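Local coordinates for ABC transporter, substrate binding protein (PDB 3C9H) that probably captures a solute in the periplasm and hands it to an ABC import system, and binds magnesium, at residues 133-138 / 259-264; 153-158 / 252-257; 201-206 / 349-354. All blocks are in the same frame, centred on the assembly; numbering follows the deposited sequence.

Interaction 1. Residues 133-138 / 259-264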
loop_
_atom_site.group_PDB
_atom_site.type_symbol
_atom_site.label_atom_id
_atom_site.label_comp_id
_atom_site.label_asym_id
_atom_site.label_seq_id
_atom_site.Cartn_x
_atom_site.Cartn_y
_atom_site.Cartn_z
ATOM N N THR A 133 -7.028 -5.030 -3.496
ATOM C CA THR A 133 -6.078 -4.751 -4.556
ATOM C C THR A 133 -4.957 -5.787 -4.471
ATOM O O THR A 133 -4.870 -6.538 -3.503
ATOM C CB THR A 133 -5.431 -3.357 -4.382
ATOM O OG1 THR A 133 -4.560 -3.364 -3.228
ATOM C CG2 THR A 133 -6.505 -2.251 -4.243
ATOM N N PHE A 134 -4.075 -5.774 -5.461
ATOM C CA PHE A 134 -2.930 -6.705 -5.517
ATOM C C PHE A 134 -1.751 -5.887 -6.091
ATOM O O PHE A 134 -1.633 -5.730 -7.299
ATOM C CB PHE A 134 -3.358 -7.885 -6.418
ATOM C CG PHE A 134 -2.502 -9.121 -6.312
ATOM C CD1 PHE A 134 -2.638 -9.993 -5.235
ATOM C CD2 PHE A 134 -1.599 -9.433 -7.317
ATOM C CE1 PHE A 134 -1.855 -11.161 -5.152
ATOM C CE2 PHE A 134 -0.812 -10.588 -7.246
ATOM C CZ PHE A 134 -0.942 -11.450 -6.162
ATOM N N GLU A 135 -0.924 -5.317 -5.208
ATOM C CA GLU A 135 0.103 -4.294 -5.579
ATOM C C GLU A 135 1.529 -4.670 -5.148
ATOM O O GLU A 135 1.756 -4.935 -3.988
ATOM C CB GLU A 135 -0.270 -2.939 -4.949
ATOM C CG GLU A 135 -1.529 -2.314 -5.570
ATOM C CD GLU A 135 -2.019 -1.123 -4.772
ATOM O OE1 GLU A 135 -1.364 -0.062 -4.846
ATOM O OE2 GLU A 135 -3.020 -1.265 -4.033
ATOM N N PRO A 136 2.487 -4.727 -6.095
ATOM C CA PRO A 136 3.848 -5.150 -5.769
ATOM C C PRO A 136 4.754 -4.026 -5.260
ATOM O O PRO A 136 4.518 -2.856 -5.567
ATOM C CB PRO A 136 4.374 -5.669 -7.098
ATOM C CG PRO A 136 3.731 -4.755 -8.120
ATOM C CD PRO A 136 2.317 -4.506 -7.539
ATOM N N ALA A 137 5.742 -4.408 -4.453
ATOM C CA ALA A 137 6.838 -3.541 -4.019
ATOM C C ALA A 137 7.986 -3.719 -5.001
ATOM O O ALA A 137 8.563 -4.837 -5.117
ATOM C CB ALA A 137 7.295 -3.928 -2.666
ATOM N N VAL A 138 8.349 -2.626 -5.659
ATOM C CA VAL A 138 9.230 -2.674 -6.830
ATOM C C VAL A 138 10.444 -1.764 -6.672
ATOM O O VAL A 138 10.492 -0.904 -5.784
ATOM C CB VAL A 138 8.463 -2.250 -8.107
ATOM C CG1 VAL A 138 7.225 -3.110 -8.294
ATOM C CG2 VAL A 138 8.108 -0.722 -8.064
ATOM N N VAL A 259 7.464 -8.946 -3.277
ATOM C CA VAL A 259 6.434 -8.888 -2.262
ATOM C C VAL A 259 5.200 -8.170 -2.817
ATOM O O VAL A 259 5.321 -7.171 -3.544
ATOM C CB VAL A 259 6.930 -8.212 -0.984
ATOM C CG1 VAL A 259 5.735 -8.032 -0.009
ATOM C CG2 VAL A 259 8.067 -9.059 -0.332
ATOM N N VAL A 260 4.014 -8.701 -2.492
ATOM C CA VAL A 260 2.748 -8.126 -2.951
ATOM C C VAL A 260 1.847 -7.839 -1.747
ATOM O O VAL A 260 1.637 -8.699 -0.848
ATOM C CB VAL A 260 2.021 -9.029 -3.950
ATOM C CG1 VAL A 260 0.679 -8.399 -4.405
ATOM C CG2 VAL A 260 2.903 -9.287 -5.132
ATOM N N MET A 261 1.306 -6.634 -1.723
ATOM C CA MET A 261 0.353 -6.291 -0.674
ATOM C C MET A 261 -0.998 -6.095 -1.293
ATOM O O MET A 261 -1.133 -5.987 -2.512
ATOM C CB MET A 261 0.772 -5.031 0.103
ATOM C CG MET A 261 0.620 -3.697 -0.633
ATOM S SD MET A 261 -1.026 -2.892 -0.785
ATOM C CE MET A 261 -1.617 -3.257 0.829
ATOM N N SER A 262 -1.995 -6.016 -0.428
ATOM C CA SER A 262 -3.361 -5.795 -0.865
ATOM C C SER A 262 -3.948 -4.765 0.070
ATOM O O SER A 262 -3.868 -4.949 1.277
ATOM C CB SER A 262 -4.159 -7.087 -0.735
ATOM O OG SER A 262 -3.688 -8.114 -1.596
ATOM N N ARG A 263 -4.541 -3.688 -0.456
ATOM C CA ARG A 263 -5.198 -2.701 0.397
ATOM C C ARG A 263 -6.414 -3.359 1.068
ATOM O O ARG A 263 -7.206 -4.061 0.419
ATOM C CB ARG A 263 -5.649 -1.486 -0.423
ATOM C CG ARG A 263 -4.495 -0.671 -0.927
ATOM C CD ARG A 263 -4.910 0.470 -1.813
ATOM N NE ARG A 263 -3.715 0.877 -2.521
ATOM C CZ ARG A 263 -2.840 1.770 -2.091
ATOM N NH1 ARG A 263 -3.062 2.508 -1.008
ATOM N NH2 ARG A 263 -1.742 1.954 -2.802
ATOM N N ILE A 264 -6.554 -3.134 2.360
ATOM C CA ILE A 264 -7.627 -3.735 3.149
ATOM C C ILE A 264 -8.646 -2.685 3.554
ATOM O O ILE A 264 -8.292 -1.630 4.098
ATOM C CB ILE A 264 -7.056 -4.452 4.400
ATOM C CG1 ILE A 264 -6.284 -5.723 4.009
ATOM C CG2 ILE A 264 -8.176 -4.812 5.423
ATOM C CD1 ILE A 264 -5.727 -6.448 5.267
HETATM O O HOH W 1 9.420 -6.889 -3.442
#
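In this periplasmic binding protein fold, strands 135-142 and 258-268 pair antiparallel near the centre of the chain. Glu135 and Met261 form a hydrogen-bonded pair: Glu135 N reaches Met261 O almost along the C=O axis, and Met261 N returns to Glu135 O. Next, Pro136 faces Val260 as a non-hydrogen-bonded pair with CA atoms 4.2 Å apart. Ala137 N donates to Val259 O, and a water bridges Ala137 O and Val259 N.

The chain of Arg263 runs extended from CG to NE. Its CB lies near Thr133 OG1 and CG2. Arg263 CG sits 3.5 Å from both Thr133 OG1 and Glu135 OE2, and CD passes between Glu135 OE2 and Thr133 CG2 before the head turns side-on to the carboxylate of Glu135. Arg263 NE meets Glu135 OE2 at 2.7 Å and Arg263 NH2 meets Glu135 OE1 at 2.9 Å, each on a syn lone pair, with the two flat groups nearly coplanar. NH1 hydrogen-bonds a bound citrate, probably from the crystallisation liquor, and the Arg263 side chain is about 4 Å from that of Ser41, a magnesium ligand. The anti lone pair of OE2 takes the hydroxyl of Thr133, and Ser237 bonds to OE1, so the buried carboxylate is held from several sides and is probably ionised.

Thr133 OG1 occupies the crowded position between backbone N and carbonyl carbon (chi1 69°), where it also accepts a nearly straight bond from Arg263 N. Ser262 OG donates to Thr133 O at 2.7 Å in the carbonyl plane. On the sheet face carrying Pro136 and Val260, helix 312-319 packs against Phe134, and the methyl CG1 of Val260 stands over the centre of the Phe134 ring, 3.6 Å from its centroid.

Interaction 2. Residues 153-158 / 252-257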
loop_
_atom_site.group_PDB
_atom_site.type_symbol
_atom_site.label_atom_id
_atom_site.label_comp_id
_atom_site.label_asym_id
_atom_site.label_seq_id
_atom_site.Cartn_x
_atom_site.Cartn_y
_atom_site.Cartn_z
ATOM N N ALA A 153 18.181 -5.883 -10.892
ATOM C CA ALA A 153 16.899 -6.584 -10.992
ATOM C C ALA A 153 16.666 -7.585 -9.848
ATOM O O ALA A 153 15.619 -8.221 -9.782
ATOM C CB ALA A 153 16.810 -7.309 -12.330
ATOM N N THR A 154 17.644 -7.721 -8.965
ATOM C CA THR A 154 17.557 -8.560 -7.795
ATOM C C THR A 154 18.225 -7.812 -6.656
ATOM O O THR A 154 18.923 -6.814 -6.871
ATOM C CB THR A 154 18.290 -9.919 -7.980
ATOM O OG1 THR A 154 19.704 -9.707 -7.999
ATOM C CG2 THR A 154 17.841 -10.644 -9.237
ATOM N N ARG A 155 18.045 -8.318 -5.448
ATOM C CA ARG A 155 18.657 -7.727 -4.275
ATOM C C ARG A 155 20.182 -7.894 -4.252
ATOM O O ARG A 155 20.884 -6.995 -3.841
ATOM C CB ARG A 155 17.986 -8.284 -3.013
ATOM C CG ARG A 155 16.654 -7.562 -2.771
ATOM C CD ARG A 155 15.673 -8.363 -2.005
ATOM N NE ARG A 155 14.363 -7.712 -1.987
ATOM C CZ ARG A 155 13.414 -7.896 -2.899
ATOM N NH1 ARG A 155 12.269 -7.260 -2.777
ATOM N NH2 ARG A 155 13.587 -8.731 -3.914
ATOM N N ALA A 156 20.672 -9.047 -4.696
ATOM C CA ALA A 156 22.109 -9.241 -4.908
ATOM C C ALA A 156 22.678 -8.190 -5.851
ATOM O O ALA A 156 23.702 -7.577 -5.538
ATOM C CB ALA A 156 22.396 -10.628 -5.446
ATOM N N GLU A 157 22.021 -7.978 -6.992
ATOM C CA GLU A 157 22.461 -6.972 -7.973
ATOM C C GLU A 157 22.390 -5.549 -7.440
ATOM O O GLU A 157 23.196 -4.693 -7.812
ATOM C CB GLU A 157 21.638 -7.054 -9.271
ATOM C CG GLU A 157 21.940 -8.272 -10.101
ATOM C CD GLU A 157 21.135 -8.352 -11.395
ATOM O OE1 GLU A 157 20.456 -7.390 -11.759
ATOM O OE2 GLU A 157 21.200 -9.396 -12.067
ATOM N N PHE A 158 21.397 -5.288 -6.596
ATOM C CA PHE A 158 21.233 -3.971 -6.016
ATOM C C PHE A 158 22.459 -3.659 -5.162
ATOM O O PHE A 158 23.061 -2.594 -5.296
ATOM C CB PHE A 158 19.966 -3.945 -5.148
ATOM C CG PHE A 158 19.404 -2.569 -4.888
ATOM C CD1 PHE A 158 18.233 -2.147 -5.539
ATOM C CD2 PHE A 158 19.987 -1.726 -3.966
ATOM C CE1 PHE A 158 17.668 -0.873 -5.281
ATOM C CE2 PHE A 158 19.448 -0.446 -3.685
ATOM C CZ PHE A 158 18.292 -0.010 -4.349
ATOM N N VAL A 252 11.428 -1.773 -12.052
ATOM C CA VAL A 252 11.840 -3.184 -12.132
ATOM C C VAL A 252 11.105 -3.976 -11.065
ATOM O O VAL A 252 11.191 -3.654 -9.864
ATOM C CB VAL A 252 13.386 -3.345 -11.944
ATOM C CG1 VAL A 252 13.807 -4.792 -12.144
ATOM C CG2 VAL A 252 14.133 -2.470 -12.879
ATOM N N LEU A 253 10.325 -4.981 -11.490
ATOM C CA LEU A 253 9.785 -5.957 -10.543
ATOM C C LEU A 253 10.938 -6.882 -10.198
ATOM O O LEU A 253 11.482 -7.512 -11.081
ATOM C CB LEU A 253 8.603 -6.766 -11.121
ATOM C CG LEU A 253 7.233 -6.115 -10.877
ATOM C CD1 LEU A 253 7.049 -4.953 -11.838
ATOM C CD2 LEU A 253 6.103 -7.137 -11.019
ATOM N N PRO A 254 11.355 -6.923 -8.935
ATOM C CA PRO A 254 12.500 -7.772 -8.622
ATOM C C PRO A 254 12.316 -9.241 -9.028
ATOM O O PRO A 254 11.276 -9.860 -8.739
ATOM C CB PRO A 254 12.620 -7.633 -7.108
ATOM C CG PRO A 254 12.039 -6.307 -6.827
ATOM C CD PRO A 254 10.894 -6.185 -7.751
ATOM N N LYS A 255 13.348 -9.792 -9.658
ATOM C CA LYS A 255 13.280 -11.130 -10.236
ATOM C C LYS A 255 13.566 -12.243 -9.247
ATOM O O LYS A 255 13.116 -13.365 -9.467
ATOM C CB LYS A 255 14.234 -11.239 -11.424
ATOM C CG LYS A 255 13.843 -10.370 -12.605
ATOM C CD LYS A 255 14.949 -10.412 -13.618
ATOM C CE LYS A 255 14.673 -9.574 -14.857
ATOM N NZ LYS A 255 15.901 -9.609 -15.729
ATOM N N ASP A 256 14.326 -11.949 -8.189
ATOM C CA ASP A 256 14.521 -12.899 -7.076
ATOM C C ASP A 256 13.196 -13.167 -6.312
ATOM O O ASP A 256 12.788 -14.307 -6.136
ATOM C CB ASP A 256 15.666 -12.468 -6.136
ATOM C CG ASP A 256 15.588 -10.993 -5.694
ATOM O OD1 ASP A 256 14.776 -10.206 -6.225
ATOM O OD2 ASP A 256 16.386 -10.609 -4.816
ATOM N N TYR A 257 12.506 -12.120 -5.888
ATOM C CA TYR A 257 11.132 -12.271 -5.422
ATOM C C TYR A 257 10.480 -10.893 -5.380
ATOM O O TYR A 257 11.170 -9.872 -5.273
ATOM C CB TYR A 257 11.064 -12.929 -4.035
ATOM C CG TYR A 257 11.665 -12.091 -2.935
ATOM C CD1 TYR A 257 10.912 -11.144 -2.254
ATOM C CD2 TYR A 257 12.997 -12.250 -2.573
ATOM C CE1 TYR A 257 11.489 -10.361 -1.247
ATOM C CE2 TYR A 257 13.556 -11.499 -1.584
ATOM C CZ TYR A 257 12.813 -10.563 -0.913
ATOM O OH TYR A 257 13.435 -9.829 0.086
HETATM O O HOH W 2 19.147 -11.473 -4.743
#
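Thr154 is the N-cap of helix 155-164: its OG1 accepts from Glu157 N, and the loop between strands 249-252 and 258-268 closes over this helix start. The tight part is built round Arg155. Its extended chain lays the guanidinium flat on the Tyr257 ring, planes 10° apart and centres 3.7 Å apart, a cation-pi stack in which NH2 sits over the ring centre. In the guanidinium plane Arg155 NH2 also makes a salt bridge to Asp256 OD1 at 3.0 Å and a hydrogen bond to Tyr257 O, on a lone pair of that carbonyl. Outside the two segments, Arg155 NE bonds to Tyr232 OH and Tyr257 OH to Asp191, so both stacked groups are fixed in rotation.

Asp256 CG stands in the crowded position (chi1 49°), which turns the carboxylate to the helix start. There Asp256 OD2 accepts from Arg155 N at 2.9 Å, met from above the carboxylate plane, and a water links it to Ala156 N. The positive end of the helix would be expected to stabilise this negative charge.

The other side is looser and more open to solvent. Ala153 CB touches Val252 CG1 at 3.9 Å and the aliphatic chain of exposed Lys255. One firm bond holds this edge: Lys255 N donates to Ala153 O at 2.8 Å, nearly along the C=O axis.

Interaction 3. Residues 201-206 / 349-354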
loop_
_atom_site.group_PDB
_atom_site.type_symbol
_atom_site.label_atom_id
_atom_site.label_comp_id
_atom_site.label_asym_id
_atom_site.label_seq_id
_atom_site.Cartn_x
_atom_site.Cartn_y
_atom_site.Cartn_z
ATOM N N VAL A 201 21.338 -6.414 2.595
ATOM C CA VAL A 201 20.733 -5.351 1.784
ATOM C C VAL A 201 20.557 -4.064 2.604
ATOM O O VAL A 201 20.967 -3.000 2.167
ATOM C CB VAL A 201 19.365 -5.767 1.165
ATOM C CG1 VAL A 201 18.750 -4.604 0.340
ATOM C CG2 VAL A 201 19.515 -7.032 0.302
ATOM N N ILE A 202 19.972 -4.173 3.796
ATOM C CA ILE A 202 19.754 -2.999 4.651
ATOM C C ILE A 202 21.087 -2.333 5.000
ATOM O O ILE A 202 21.239 -1.109 4.910
ATOM C CB ILE A 202 18.969 -3.369 5.954
ATOM C CG1 ILE A 202 17.633 -4.034 5.612
ATOM C CG2 ILE A 202 18.703 -2.134 6.803
ATOM C CD1 ILE A 202 16.893 -3.334 4.473
ATOM N N LYS A 203 22.068 -3.146 5.371
ATOM C CA LYS A 203 23.415 -2.635 5.669
ATOM C C LYS A 203 24.029 -1.908 4.466
ATOM O O LYS A 203 24.468 -0.768 4.601
ATOM C CB LYS A 203 24.328 -3.766 6.153
ATOM C CG LYS A 203 23.973 -4.253 7.565
ATOM C CD LYS A 203 24.657 -5.584 7.914
ATOM C CE LYS A 203 24.256 -6.109 9.326
ATOM N NZ LYS A 203 24.700 -5.201 10.470
ATOM N N ALA A 204 24.014 -2.544 3.292
ATOM C CA ALA A 204 24.491 -1.892 2.056
ATOM C C ALA A 204 23.813 -0.541 1.813
ATOM O O ALA A 204 24.476 0.421 1.421
ATOM C CB ALA A 204 24.303 -2.798 0.852
ATOM N N MET A 205 22.499 -0.456 2.036
ATOM C CA MET A 205 21.771 0.799 1.805
ATOM C C MET A 205 22.251 1.869 2.803
ATOM O O MET A 205 22.426 3.049 2.441
ATOM C CB MET A 205 20.238 0.608 1.891
ATOM C CG MET A 205 19.584 -0.134 0.683
ATOM S SD MET A 205 17.758 -0.185 0.644
ATOM C CE MET A 205 17.498 -1.295 1.998
ATOM N N GLY A 206 22.451 1.464 4.056
ATOM C CA GLY A 206 22.973 2.382 5.075
ATOM C C GLY A 206 24.370 2.912 4.744
ATOM O O GLY A 206 24.641 4.086 4.951
ATOM N N ASN A 349 17.123 0.017 12.296
ATOM C CA ASN A 349 17.914 1.217 12.608
ATOM C C ASN A 349 19.364 0.869 12.903
ATOM O O ASN A 349 20.260 1.614 12.560
ATOM C CB ASN A 349 17.339 1.960 13.817
ATOM C CG ASN A 349 16.061 2.688 13.500
ATOM O OD1 ASN A 349 15.060 2.539 14.210
ATOM N ND2 ASN A 349 16.070 3.475 12.424
ATOM N N GLU A 350 19.568 -0.273 13.546
ATOM C CA GLU A 350 20.893 -0.781 13.905
ATOM C C GLU A 350 21.706 -1.144 12.655
ATOM O O GLU A 350 22.886 -0.818 12.576
ATOM C CB GLU A 350 20.715 -1.955 14.899
ATOM C CG GLU A 350 21.745 -3.087 14.942
ATOM C CD GLU A 350 21.300 -4.237 15.905
ATOM O OE1 GLU A 350 20.518 -3.982 16.862
ATOM O OE2 GLU A 350 21.712 -5.401 15.695
ATOM N N ALA A 351 21.063 -1.768 11.668
ATOM C CA ALA A 351 21.709 -2.109 10.389
ATOM C C ALA A 351 22.043 -0.894 9.521
ATOM O O ALA A 351 23.086 -0.864 8.883
ATOM C CB ALA A 351 20.837 -3.085 9.591
ATOM N N LEU A 352 21.149 0.091 9.480
ATOM C CA LEU A 352 21.358 1.300 8.677
ATOM C C LEU A 352 22.514 2.147 9.200
ATOM O O LEU A 352 23.085 2.929 8.446
ATOM C CB LEU A 352 20.097 2.167 8.646
ATOM C CG LEU A 352 18.888 1.675 7.843
ATOM C CD1 LEU A 352 17.728 2.610 8.049
ATOM C CD2 LEU A 352 19.231 1.573 6.360
ATOM N N ARG A 353 22.836 1.991 10.486
ATOM C CA ARG A 353 23.905 2.748 11.155
ATOM C C ARG A 353 25.224 1.983 11.285
ATOM O O ARG A 353 26.286 2.595 11.334
ATOM C CB ARG A 353 23.409 3.241 12.519
ATOM C CG ARG A 353 22.392 4.372 12.356
ATOM C CD ARG A 353 21.438 4.539 13.537
ATOM N NE ARG A 353 20.116 5.049 13.112
ATOM C CZ ARG A 353 19.145 5.448 13.945
ATOM N NH1 ARG A 353 19.321 5.418 15.270
ATOM N NH2 ARG A 353 17.985 5.889 13.452
ATOM N N SER A 354 25.171 0.654 11.305
ATOM C CA SER A 354 26.392 -0.172 11.390
ATOM C C SER A 354 27.326 0.042 10.188
ATOM O O SER A 354 26.886 0.426 9.092
ATOM C CB SER A 354 26.033 -1.661 11.508
ATOM O OG SER A 354 25.412 -2.139 10.321
#
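Ile202 holds CG2 anti to its backbone N while CG1 stands beside that N (chi1 -57°), and this leaves the CG2 methyl as the branch that meets the C-terminal helix. Leu352 has CG anti to its carbonyl carbon; its second torsion puts CD1 anti to CA and leaves CD2 as the branch turned to the partner helix. CG2 of Ile202 thus lies 3.6 Å from Ala351 CB and 3.8 Å from Leu352 CD2, the branched side chains crossing obliquely. Leu352 CD2 also rests near the backbone oxygen of Ile202.

This is a close helix-helix crossing, the segment axes 7.5 Å apart at an angle of -49°. Small residues let the backbones come together. Ala351 points its lone methyl at the partner helix, and Gly206 presents bare backbone, its CA 3.4 Å from Leu352 O in a CA-H...O contact. With Leu352 O so close, there is no room for a side chain at this position.

The solvent side is polar. Lys203 runs extended along the junction, its CG 3.9 Å from Ala351 CB, then bends at the last torsion (chi4 -64°) so that NZ donates to Ser354 OG at 3.1 Å. Ser354 OG in turn donates to Ala351 O at 3.0 Å, from above the carbonyl plane, tying the last modelled residue back to the preceding turn.

Helix 198-207 is layered between two helices here: Val201 and Ala204 pack on helix 155-164, while Ile202, Lys203 and Gly206 meet helix 338-353. The loop residue Val210, just before strand 211-213, touches both Met205 and Leu352.

Interaction 1 is the core contact, wholly buried near the middle of the chain, whereas interactions 2 and 3 lie farther out and are partly open to solvent. Strand 135-142 joins the first two: Val138 packs on Val252, Leu253 and Pro254, though the centres of interactions 1 and 2 are about 17 Å apart. Arg155 CB then meets Val201 CG2 at 3.9 Å, carrying the packing on to interaction 3. Arginine-carboxylate pairs serve 133-138/259-264 and 153-158/252-257 differently, side-on and buried beside the magnesium site in one, combined with an aromatic stack at a helix start in the other. Interaction 3 relies instead on methyl groups and close backbones, with one lysine-serine bond on its exposed side.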